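Local coordinates for GDSL-like Lipase (Parabacteroides distasonis, PDB 3P94), which is a GDSL-like serine hydrolase of the SGNH clan with a flavodoxin-like fold, and may act as a lysophospholipase that removes the acyl chain of lysophosphatidylcholine, at residues A[80-84]-A[122-126]; A[115-119]-A[199-203]; A[118-122]-A[143-147]. The contacts are given in a common frame with arbitrary orientation. Numbering follows the deposited sequence.

Contact 1 (A[80-84]-A[122-126]); sequences ILAGI and VLPAY
This is a buried apolar contact between the segments that leave the C-terminal ends of adjacent parallel strands, 75-81 and 116-120, at the end of the sheet where SGNH hydrolases carry their active site. Residues 80-84 run off the strand into a turn that starts a helix at Ile84, with Gly83 as its N-cap residue; residues 122-125 run extended, Tyr126 turns off at phi/psi -92/-31, and none belongs to a regular element. From Leu81 to Ile84 and from Val122 to Ala125 the directions differ by 36°, and Leu81 and Val122 have the nearest CA atoms, 6.4 Å apart. No hydrogen bond crosses, and 268 Å² is buried. Val122 (chi1 t) sits in the middle: its CA meets Leu81 CD1 at 4.0 Å, its CG1 meets Ile84 CB at 3.9 Å, and its CG2 lies 3.3 Å from Ala82 O. Leu81 (t, p) also sends CD2 to Leu123 CD1 at 4.1 Å, while Ile84 (t, p) reaches Ala125 CB with CD1 at 3.9 Å. Gly83, at phi/psi 125/-26, could hardly bear a CB, which would jam against its preceding carbonyl and approach Val122 CG2. It opens the Gly-x-Asn-Asp signature of the family, and Ile84 lies near, without touching, the probable Ser-His-Asp triad. Helix 161-165 packs on Leu81 and Leu123 through Tyr161, helix 137-153 meets Ile84 and Val122 through Val140, and helix 59-71 flanks Ala82.

Contact 2 (A[115-119]-A[199-203]); sequences IKVIF and IHKTV
Residues 115-119 enter strand 116-120 of the parallel sheet in this flavodoxin-like alpha/beta fold, and the last turn of the C-terminal helix 185-202 packs against one face of that strand, burying 229 Å². The register follows from two CA pairs, Lys116 with Thr202 at 8.0 Å and Ile118 with Ile199 at 7.7 Å, a spacing that admits side chains between the backbones. Lys116 points toward the helix; with chi1 m and chi2 and chi3 both t, its extended chain carries NZ to Thr202 O, a 3.3 Å hydrogen bond to the carbonyl at the helix end, while its CD lies 4.0 Å from Thr202 CG2. Val117 points away, as strand alternation requires, and touches Ala110 of helix 96-112 on the other face. Ile118 (m, t) turns toward the helix again: its CG1 is 3.9 Å from Thr202 CG2, and its CD1 is 3.9 Å from Ile199 CG1. Thr202 (chi1 m) thus offers its methyl to the strand, while its OG1 hydrogen-bonds Ala198 O and Thr157 OG1. Val203 is the first residue to leave helical angles, yet its N still bonds Ile199 O at 2.7 Å, and its CG2 lies 4.4 Å from Ile118 CD1.

Contact 3 (A[118-122]-A[143-147]); sequences IFCSV and LNKWI
Ile147 forms the apolar centre where helix 137-153 packs on the C-terminal end of strand 116-120. In its m, t rotamer it brings CG2 to Phe119 CB at 3.7 Å and CD1 to Val122 CG2 at 4.2 Å. One turn earlier Leu143 (t, p) adds CD2, 3.9 Å from Val122 CG2. Nearest CA pairs are Phe119 with Ile147 (7.3 Å) and Ser121 with Asn144 (5.5 Å), so the backbones converge toward the strand's exit. There Asn144 (chi1 m) forms the polar edge: its OD1 accepts from Val122 N at 2.7 Å and its ND2 donates to Val122 O at 3.0 Å. The amide group thereby satisfies both backbone groups of a residue just beyond the strand, much as a neighbouring strand would. The contact buries 276 Å² and joins the first strand to the helix of the beta-alpha-beta crossover 116-120, 137-153, 157-159; Tyr158 of the final strand touches Ser121, Asn144 and Ile147, and helix 96-112 flanks Phe119 and Leu143.

From the N terminus, contact 1 opens at 80-84 and closes at 122-126, returning across 37 residues that include helix 96-112 and strand 116-120. Contact 2 opens inside that span, at 115-119, and closes only at 199-203, so the two cross. Contact 3 shares Ile118 and Phe119 with contact 2 and Val122 with contact 1, and closes after 20 residues at 143-147; starting on the same strand as contact 2, its loop nests inside the longer one. Alternating side chains split strand 116-120: Ile118 faces helix 185-202 in contact 2, Phe119 faces helix 137-153 in contact 3. Strand pairing connects the set, with Ile80 N to Ile118 O and Cys120 N to Ile80 O both 2.9 Å.

Contact 1 (A[80-84]-A[122-126])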
ATOM      1  N   ILE A  80       2.750  -2.698   3.425  1.00 13.77           N
ATOM      2  CA  ILE A  80       1.464  -2.685   2.740  1.00 13.83           C
ATOM      3  C   ILE A  80       0.808  -1.302   2.821  1.00 16.91           C
ATOM      4  O   ILE A  80       0.548  -0.803   3.909  1.00 16.57           O
ATOM      5  CB  ILE A  80       0.497  -3.796   3.280  1.00 17.36           C
ATOM      6  CG1 ILE A  80       1.128  -5.210   3.172  1.00 17.17           C
ATOM      7  CG2 ILE A  80      -0.885  -3.733   2.572  1.00 18.05           C
ATOM      8  CD1 ILE A  80       0.404  -6.326   3.999  1.00 22.96           C
ATOM      9  N   LEU A  81       0.508  -0.723   1.657  1.00 14.95           N
ATOM     10  CA  LEU A  81      -0.228   0.522   1.528  1.00 16.01           C
ATOM     11  C   LEU A  81      -1.354   0.244   0.544  1.00 17.63           C
ATOM     12  O   LEU A  81      -1.121   0.162  -0.656  1.00 15.73           O
ATOM     13  CB  LEU A  81       0.664   1.704   1.103  1.00 16.30           C
ATOM     14  CG  LEU A  81      -0.070   3.042   0.808  1.00 20.99           C
ATOM     15  CD1 LEU A  81      -0.821   3.561   2.035  1.00 19.90           C
ATOM     16  CD2 LEU A  81       0.916   4.084   0.331  1.00 23.31           C
ATOM     17  N   ALA A  82      -2.563   0.018   1.075  1.00 16.59           N
ATOM     18  CA  ALA A  82      -3.708  -0.396   0.271  1.00 16.93           C
ATOM     19  C   ALA A  82      -5.041  -0.009   0.903  1.00 19.56           C
ATOM     20  O   ALA A  82      -5.125   0.164   2.113  1.00 18.66           O
ATOM     21  CB  ALA A  82      -3.663  -1.912   0.096  1.00 17.45           C
ATOM     22  N   GLY A  83      -6.070   0.082   0.067  1.00 16.39           N
ATOM     23  CA  GLY A  83      -7.423   0.389   0.512  1.00 17.08           C
ATOM     24  C   GLY A  83      -8.093   1.568  -0.162  1.00 21.73           C
ATOM     25  O   GLY A  83      -9.327   1.609  -0.203  1.00 23.79           O
ATOM     26  N   ILE A  84      -7.311   2.544  -0.682  1.00 15.54           N
ATOM     27  CA  ILE A  84      -7.909   3.726  -1.307  1.00 14.71           C
ATOM     28  C   ILE A  84      -8.736   3.359  -2.556  1.00 15.92           C
ATOM     29  O   ILE A  84      -9.802   3.944  -2.759  1.00 14.90           O
ATOM     30  CB  ILE A  84      -6.889   4.874  -1.598  1.00 17.59           C
ATOM     31  CG1 ILE A  84      -7.610   6.216  -1.830  1.00 17.39           C
ATOM     32  CG2 ILE A  84      -5.970   4.572  -2.790  1.00 17.58           C
ATOM     33  CD1 ILE A  84      -8.429   6.756  -0.671  1.00 21.37           C
ATOM     34  N   VAL A 122      -3.645   4.637   5.132  1.00 17.43           N
ATOM     35  CA  VAL A 122      -4.133   5.039   3.814  1.00 16.26           C
ATOM     36  C   VAL A 122      -3.931   6.562   3.764  1.00 19.02           C
ATOM     37  O   VAL A 122      -4.165   7.246   4.772  1.00 17.23           O
ATOM     38  CB  VAL A 122      -5.606   4.594   3.575  1.00 20.16           C
ATOM     39  CG1 VAL A 122      -6.136   5.108   2.237  1.00 20.00           C
ATOM     40  CG2 VAL A 122      -5.735   3.072   3.645  1.00 19.54           C
ATOM     41  N   LEU A 123      -3.410   7.077   2.637  1.00 14.59           N
ATOM     42  CA  LEU A 123      -3.138   8.505   2.502  1.00 14.53           C
ATOM     43  C   LEU A 123      -4.437   9.338   2.558  1.00 18.86           C
ATOM     44  O   LEU A 123      -5.510   8.845   2.180  1.00 16.83           O
ATOM     45  CB  LEU A 123      -2.381   8.791   1.200  1.00 14.15           C
ATOM     46  CG  LEU A 123      -0.857   8.938   1.290  1.00 20.07           C
ATOM     47  CD1 LEU A 123      -0.197   7.713   1.906  1.00 21.15           C
ATOM     48  CD2 LEU A 123      -0.253   9.204  -0.075  1.00 21.19           C
ATOM     49  N   PRO A 124      -4.349  10.610   3.019  1.00 16.10           N
ATOM     50  CA  PRO A 124      -5.539  11.477   2.991  1.00 16.14           C
ATOM     51  C   PRO A 124      -6.038  11.660   1.553  1.00 19.25           C
ATOM     52  O   PRO A 124      -5.242  11.651   0.614  1.00 18.50           O
ATOM     53  CB  PRO A 124      -5.030  12.806   3.561  1.00 18.76           C
ATOM     54  CG  PRO A 124      -3.739  12.508   4.201  1.00 22.42           C
ATOM     55  CD  PRO A 124      -3.156  11.350   3.486  1.00 17.59           C
ATOM     56  N   ALA A 125      -7.356  11.739   1.383  1.00 16.19           N
ATOM     57  CA  ALA A 125      -8.009  11.978   0.098  1.00 15.65           C
ATOM     58  C   ALA A 125      -9.338  12.639   0.362  1.00 20.99           C
ATOM     59  O   ALA A 125     -10.159  12.096   1.100  1.00 19.87           O
ATOM     60  CB  ALA A 125      -8.189  10.691  -0.689  1.00 15.42           C
ATOM     61  N   TYR A 126      -9.543  13.819  -0.219  1.00 18.66           N
ATOM     62  CA  TYR A 126     -10.788  14.568  -0.053  1.00 19.45           C
ATOM     63  C   TYR A 126     -11.790  14.220  -1.157  1.00 23.17           C
ATOM     64  O   TYR A 126     -13.000  14.274  -0.926  1.00 21.83           O
ATOM     65  CB  TYR A 126     -10.498  16.077  -0.047  1.00 21.50           C
ATOM     66  CG  TYR A 126     -11.727  16.934   0.160  1.00 26.24           C
ATOM     67  CD1 TYR A 126     -12.341  17.017   1.408  1.00 29.01           C
ATOM     68  CD2 TYR A 126     -12.254  17.696  -0.880  1.00 27.38           C
ATOM     69  CE1 TYR A 126     -13.460  17.820   1.608  1.00 31.74           C
ATOM     70  CE2 TYR A 126     -13.369  18.503  -0.692  1.00 28.89           C
ATOM     71  CZ  TYR A 126     -13.970  18.564   0.555  1.00 37.26           C
ATOM     72  OH  TYR A 126     -15.074  19.351   0.750  1.00 38.00           O
TER

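Contact 2 (A[115-119]-A[199-203])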
ATOM      1  N   ILE A 115       6.892 -13.671   7.547  1.00 17.20           N
ATOM      2  CA  ILE A 115       7.161 -12.346   6.984  1.00 15.72           C
ATOM      3  C   ILE A 115       6.589 -11.304   7.947  1.00 19.38           C
ATOM      4  O   ILE A 115       5.424 -11.415   8.330  1.00 18.66           O
ATOM      5  CB  ILE A 115       6.573 -12.207   5.542  1.00 17.73           C
ATOM      6  CG1 ILE A 115       7.137 -13.289   4.588  1.00 18.24           C
ATOM      7  CG2 ILE A 115       6.820 -10.815   4.978  1.00 17.63           C
ATOM      8  CD1 ILE A 115       6.268 -13.606   3.336  1.00 19.20           C
ATOM      9  N   LYS A 116       7.404 -10.301   8.338  1.00 16.32           N
ATOM     10  CA  LYS A 116       6.963  -9.215   9.222  1.00 16.01           C
ATOM     11  C   LYS A 116       6.082  -8.244   8.434  1.00 18.12           C
ATOM     12  O   LYS A 116       6.462  -7.841   7.334  1.00 16.44           O
ATOM     13  CB  LYS A 116       8.165  -8.467   9.834  1.00 18.81           C
ATOM     14  CG  LYS A 116       8.942  -9.285  10.850  1.00 29.63           C
ATOM     15  CD  LYS A 116      10.007  -8.441  11.524  1.00 39.77           C
ATOM     16  CE  LYS A 116      10.820  -9.259  12.494  1.00 46.47           C
ATOM     17  NZ  LYS A 116      12.256  -8.896  12.422  1.00 52.77           N
ATOM     18  N   VAL A 117       4.916  -7.876   8.977  1.00 13.97           N
ATOM     19  CA  VAL A 117       4.024  -6.939   8.281  1.00 14.11           C
ATOM     20  C   VAL A 117       4.207  -5.521   8.815  1.00 17.77           C
ATOM     21  O   VAL A 117       4.082  -5.272  10.018  1.00 16.36           O
ATOM     22  CB  VAL A 117       2.532  -7.353   8.348  1.00 18.77           C
ATOM     23  CG1 VAL A 117       1.633  -6.303   7.691  1.00 19.18           C
ATOM     24  CG2 VAL A 117       2.320  -8.712   7.695  1.00 18.52           C
ATOM     25  N   ILE A 118       4.427  -4.588   7.886  1.00 14.83           N
ATOM     26  CA  ILE A 118       4.493  -3.165   8.166  1.00 14.40           C
ATOM     27  C   ILE A 118       3.278  -2.548   7.471  1.00 19.79           C
ATOM     28  O   ILE A 118       3.228  -2.498   6.246  1.00 19.20           O
ATOM     29  CB  ILE A 118       5.843  -2.536   7.732  1.00 16.58           C
ATOM     30  CG1 ILE A 118       7.009  -3.096   8.588  1.00 17.19           C
ATOM     31  CG2 ILE A 118       5.774  -1.012   7.822  1.00 15.46           C
ATOM     32  CD1 ILE A 118       8.401  -2.914   7.982  1.00 27.69           C
ATOM     33  N   PHE A 119       2.272  -2.146   8.256  1.00 17.18           N
ATOM     34  CA  PHE A 119       1.064  -1.539   7.713  1.00 16.21           C
ATOM     35  C   PHE A 119       1.222  -0.036   7.601  1.00 19.89           C
ATOM     36  O   PHE A 119       1.748   0.598   8.519  1.00 18.49           O
ATOM     37  CB  PHE A 119      -0.161  -1.862   8.594  1.00 18.50           C
ATOM     38  CG  PHE A 119      -0.908  -3.122   8.225  1.00 19.27           C
ATOM     39  CD1 PHE A 119      -1.480  -3.268   6.967  1.00 21.85           C
ATOM     40  CD2 PHE A 119      -1.095  -4.136   9.157  1.00 20.94           C
ATOM     41  CE1 PHE A 119      -2.169  -4.440   6.626  1.00 22.41           C
ATOM     42  CE2 PHE A 119      -1.798  -5.301   8.817  1.00 22.52           C
ATOM     43  CZ  PHE A 119      -2.326  -5.444   7.555  1.00 20.29           C
ATOM     44  N   ILE A 199      11.025   0.830   8.884  1.00 24.65           N
ATOM     45  CA  ILE A 199      11.711  -0.380   8.407  1.00 24.50           C
ATOM     46  C   ILE A 199      12.965  -0.655   9.252  1.00 31.77           C
ATOM     47  O   ILE A 199      13.164  -1.797   9.671  1.00 31.67           O
ATOM     48  CB  ILE A 199      12.037  -0.293   6.883  1.00 26.75           C
ATOM     49  CG1 ILE A 199      10.747  -0.442   6.038  1.00 26.35           C
ATOM     50  CG2 ILE A 199      13.090  -1.331   6.444  1.00 27.07           C
ATOM     51  CD1 ILE A 199      10.830   0.135   4.606  1.00 29.04           C
ATOM     52  N   HIS A 200      13.805   0.376   9.499  1.00 30.71           N
ATOM     53  CA  HIS A 200      15.053   0.218  10.252  1.00 32.71           C
ATOM     54  C   HIS A 200      14.798  -0.186  11.715  1.00 36.73           C
ATOM     55  O   HIS A 200      15.627  -0.884  12.280  1.00 36.69           O
ATOM     56  CB  HIS A 200      15.934   1.478  10.169  1.00 34.92           C
ATOM     57  CG  HIS A 200      16.371   1.830   8.771  1.00 38.93           C
ATOM     58  ND1 HIS A 200      16.716   3.131   8.431  1.00 41.37           N
ATOM     59  CD2 HIS A 200      16.465   1.053   7.664  1.00 40.89           C
ATOM     60  CE1 HIS A 200      17.019   3.099   7.144  1.00 40.97           C
ATOM     61  NE2 HIS A 200      16.874   1.874   6.637  1.00 40.97           N
ATOM     62  N   LYS A 201      13.647   0.192  12.299  1.00 34.17           N
ATOM     63  CA  LYS A 201      13.299  -0.197  13.664  1.00 34.99           C
ATOM     64  C   LYS A 201      12.693  -1.626  13.696  1.00 38.27           C
ATOM     65  O   LYS A 201      12.874  -2.315  14.695  1.00 39.30           O
ATOM     66  CB  LYS A 201      12.375   0.850  14.340  1.00 38.26           C
ATOM     67  CG  LYS A 201      10.911   0.893  13.903  1.00 50.89           C
ATOM     68  N   THR A 202      12.044  -2.081  12.596  1.00 33.04           N
ATOM     69  CA  THR A 202      11.386  -3.391  12.466  1.00 32.47           C
ATOM     70  C   THR A 202      12.314  -4.501  11.925  1.00 36.92           C
ATOM     71  O   THR A 202      12.235  -5.639  12.393  1.00 36.50           O
ATOM     72  CB  THR A 202      10.162  -3.256  11.522  1.00 37.45           C
ATOM     73  OG1 THR A 202       9.387  -2.128  11.910  1.00 38.54           O
ATOM     74  CG2 THR A 202       9.265  -4.504  11.498  1.00 35.91           C
ATOM     75  N   VAL A 203      13.112  -4.185  10.888  1.00 33.38           N
ATOM     76  CA  VAL A 203      13.956  -5.132  10.158  1.00 32.72           C
ATOM     77  C   VAL A 203      15.417  -4.930  10.512  1.00 38.32           C
ATOM     78  O   VAL A 203      15.949  -3.834  10.336  1.00 38.62           O
ATOM     79  CB  VAL A 203      13.745  -5.003   8.617  1.00 35.37           C
ATOM     80  CG1 VAL A 203      14.396  -6.160   7.868  1.00 35.34           C
ATOM     81  CG2 VAL A 203      12.271  -4.899   8.256  1.00 34.31           C
TER

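Contact 3 (A[118-122]-A[143-147])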
ATOM      1  N   ILE A 118       4.427  -4.588   7.886  1.00 14.83           N
ATOM      2  CA  ILE A 118       4.493  -3.165   8.166  1.00 14.40           C
ATOM      3  C   ILE A 118       3.278  -2.548   7.471  1.00 19.79           C
ATOM      4  O   ILE A 118       3.228  -2.498   6.246  1.00 19.20           O
ATOM      5  CB  ILE A 118       5.843  -2.536   7.732  1.00 16.58           C
ATOM      6  CG1 ILE A 118       7.009  -3.096   8.588  1.00 17.19           C
ATOM      7  CG2 ILE A 118       5.774  -1.012   7.822  1.00 15.46           C
ATOM      8  CD1 ILE A 118       8.401  -2.914   7.982  1.00 27.69           C
ATOM      9  N   PHE A 119       2.272  -2.146   8.256  1.00 17.18           N
ATOM     10  CA  PHE A 119       1.064  -1.539   7.713  1.00 16.21           C
ATOM     11  C   PHE A 119       1.222  -0.036   7.601  1.00 19.89           C
ATOM     12  O   PHE A 119       1.748   0.598   8.519  1.00 18.49           O
ATOM     13  CB  PHE A 119      -0.161  -1.862   8.594  1.00 18.50           C
ATOM     14  CG  PHE A 119      -0.908  -3.122   8.225  1.00 19.27           C
ATOM     15  CD1 PHE A 119      -1.480  -3.268   6.967  1.00 21.85           C
ATOM     16  CD2 PHE A 119      -1.095  -4.136   9.157  1.00 20.94           C
ATOM     17  CE1 PHE A 119      -2.169  -4.440   6.626  1.00 22.41           C
ATOM     18  CE2 PHE A 119      -1.798  -5.301   8.817  1.00 22.52           C
ATOM     19  CZ  PHE A 119      -2.326  -5.444   7.555  1.00 20.29           C
ATOM     20  N   CYS A 120       0.745   0.538   6.480  1.00 16.44           N
ATOM     21  CA  CYS A 120       0.770   1.979   6.245  1.00 15.91           C
ATOM     22  C   CYS A 120      -0.624   2.542   6.308  1.00 17.98           C
ATOM     23  O   CYS A 120      -1.554   1.960   5.750  1.00 15.87           O
ATOM     24  CB  CYS A 120       1.409   2.305   4.897  1.00 16.23           C
ATOM     25  SG  CYS A 120       3.110   1.720   4.719  1.00 20.48           S
ATOM     26  N   SER A 121      -0.746   3.739   6.896  1.00 16.10           N
ATOM     27  CA  SER A 121      -1.990   4.497   6.913  1.00 16.00           C
ATOM     28  C   SER A 121      -2.369   4.814   5.491  1.00 19.88           C
ATOM     29  O   SER A 121      -1.500   5.241   4.724  1.00 19.01           O
ATOM     30  CB  SER A 121      -1.782   5.810   7.665  1.00 20.35           C
ATOM     31  OG  SER A 121      -0.895   6.653   6.943  1.00 22.82           O
ATOM     32  N   VAL A 122      -3.645   4.637   5.132  1.00 17.43           N
ATOM     33  CA  VAL A 122      -4.133   5.039   3.814  1.00 16.26           C
ATOM     34  C   VAL A 122      -3.931   6.562   3.764  1.00 19.02           C
ATOM     35  O   VAL A 122      -4.165   7.246   4.772  1.00 17.23           O
ATOM     36  CB  VAL A 122      -5.606   4.594   3.575  1.00 20.16           C
ATOM     37  CG1 VAL A 122      -6.136   5.108   2.237  1.00 20.00           C
ATOM     38  CG2 VAL A 122      -5.735   3.072   3.645  1.00 19.54           C
ATOM     39  N   LEU A 143     -10.993   3.483   8.223  1.00 14.86           N
ATOM     40  CA  LEU A 143     -10.162   2.336   7.848  1.00 13.67           C
ATOM     41  C   LEU A 143      -8.826   2.385   8.589  1.00 17.69           C
ATOM     42  O   LEU A 143      -8.408   1.355   9.108  1.00 17.19           O
ATOM     43  CB  LEU A 143      -9.946   2.278   6.321  1.00 12.71           C
ATOM     44  CG  LEU A 143      -9.092   1.102   5.766  1.00 14.62           C
ATOM     45  CD1 LEU A 143      -9.616  -0.287   6.235  1.00 14.57           C
ATOM     46  CD2 LEU A 143      -9.072   1.138   4.259  1.00 14.84           C
ATOM     47  N   ASN A 144      -8.186   3.576   8.673  1.00 14.42           N
ATOM     48  CA  ASN A 144      -6.902   3.745   9.363  1.00 14.46           C
ATOM     49  C   ASN A 144      -7.006   3.452  10.852  1.00 18.44           C
ATOM     50  O   ASN A 144      -6.058   2.926  11.420  1.00 16.13           O
ATOM     51  CB  ASN A 144      -6.330   5.139   9.140  1.00 17.02           C
ATOM     52  CG  ASN A 144      -5.719   5.322   7.773  1.00 25.23           C
ATOM     53  OD1 ASN A 144      -5.482   4.351   7.048  1.00 22.17           O
ATOM     54  ND2 ASN A 144      -5.425   6.567   7.401  1.00 17.91           N
ATOM     55  N   LYS A 145      -8.169   3.756  11.472  1.00 16.80           N
ATOM     56  CA  LYS A 145      -8.419   3.486  12.883  1.00 17.43           C
ATOM     57  C   LYS A 145      -8.368   1.981  13.122  1.00 19.51           C
ATOM     58  O   LYS A 145      -7.735   1.533  14.080  1.00 18.48           O
ATOM     59  CB  LYS A 145      -9.778   4.075  13.311  1.00 20.67           C
ATOM     60  CG  LYS A 145      -9.909   4.270  14.797  1.00 40.75           C
ATOM     61  CD  LYS A 145     -11.341   4.595  15.191  1.00 52.02           C
ATOM     62  CE  LYS A 145     -11.508   4.542  16.695  1.00 59.75           C
ATOM     63  NZ  LYS A 145     -12.940   4.573  17.089  1.00 74.10           N
ATOM     64  N   TRP A 146      -9.011   1.206  12.225  1.00 16.13           N
ATOM     65  CA  TRP A 146      -9.047  -0.261  12.281  1.00 15.99           C
ATOM     66  C   TRP A 146      -7.665  -0.862  12.037  1.00 18.91           C
ATOM     67  O   TRP A 146      -7.266  -1.768  12.778  1.00 16.67           O
ATOM     68  CB  TRP A 146     -10.048  -0.821  11.269  1.00 14.58           C
ATOM     69  CG  TRP A 146     -11.482  -0.529  11.600  1.00 16.61           C
ATOM     70  CD1 TRP A 146     -12.018  -0.294  12.836  1.00 20.10           C
ATOM     71  CD2 TRP A 146     -12.570  -0.467  10.672  1.00 16.85           C
ATOM     72  NE1 TRP A 146     -13.370  -0.103  12.738  1.00 20.17           N
ATOM     73  CE2 TRP A 146     -13.738  -0.196  11.415  1.00 21.68           C
ATOM     74  CE3 TRP A 146     -12.671  -0.620   9.281  1.00 18.41           C
ATOM     75  CZ2 TRP A 146     -14.993  -0.077  10.813  1.00 21.68           C
ATOM     76  CZ3 TRP A 146     -13.916  -0.507   8.688  1.00 20.05           C
ATOM     77  CH2 TRP A 146     -15.061  -0.264   9.453  1.00 21.48           C
ATOM     78  N   ILE A 147      -6.942  -0.357  11.011  1.00 16.18           N
ATOM     79  CA  ILE A 147      -5.587  -0.823  10.679  1.00 15.34           C
ATOM     80  C   ILE A 147      -4.658  -0.606  11.878  1.00 19.18           C
ATOM     81  O   ILE A 147      -3.958  -1.540  12.276  1.00 17.29           O
ATOM     82  CB  ILE A 147      -5.025  -0.131   9.409  1.00 16.64           C
ATOM     83  CG1 ILE A 147      -5.857  -0.475   8.150  1.00 16.93           C
ATOM     84  CG2 ILE A 147      -3.530  -0.498   9.193  1.00 15.80           C
ATOM     85  CD1 ILE A 147      -5.522   0.458   6.904  1.00 19.64           C
TER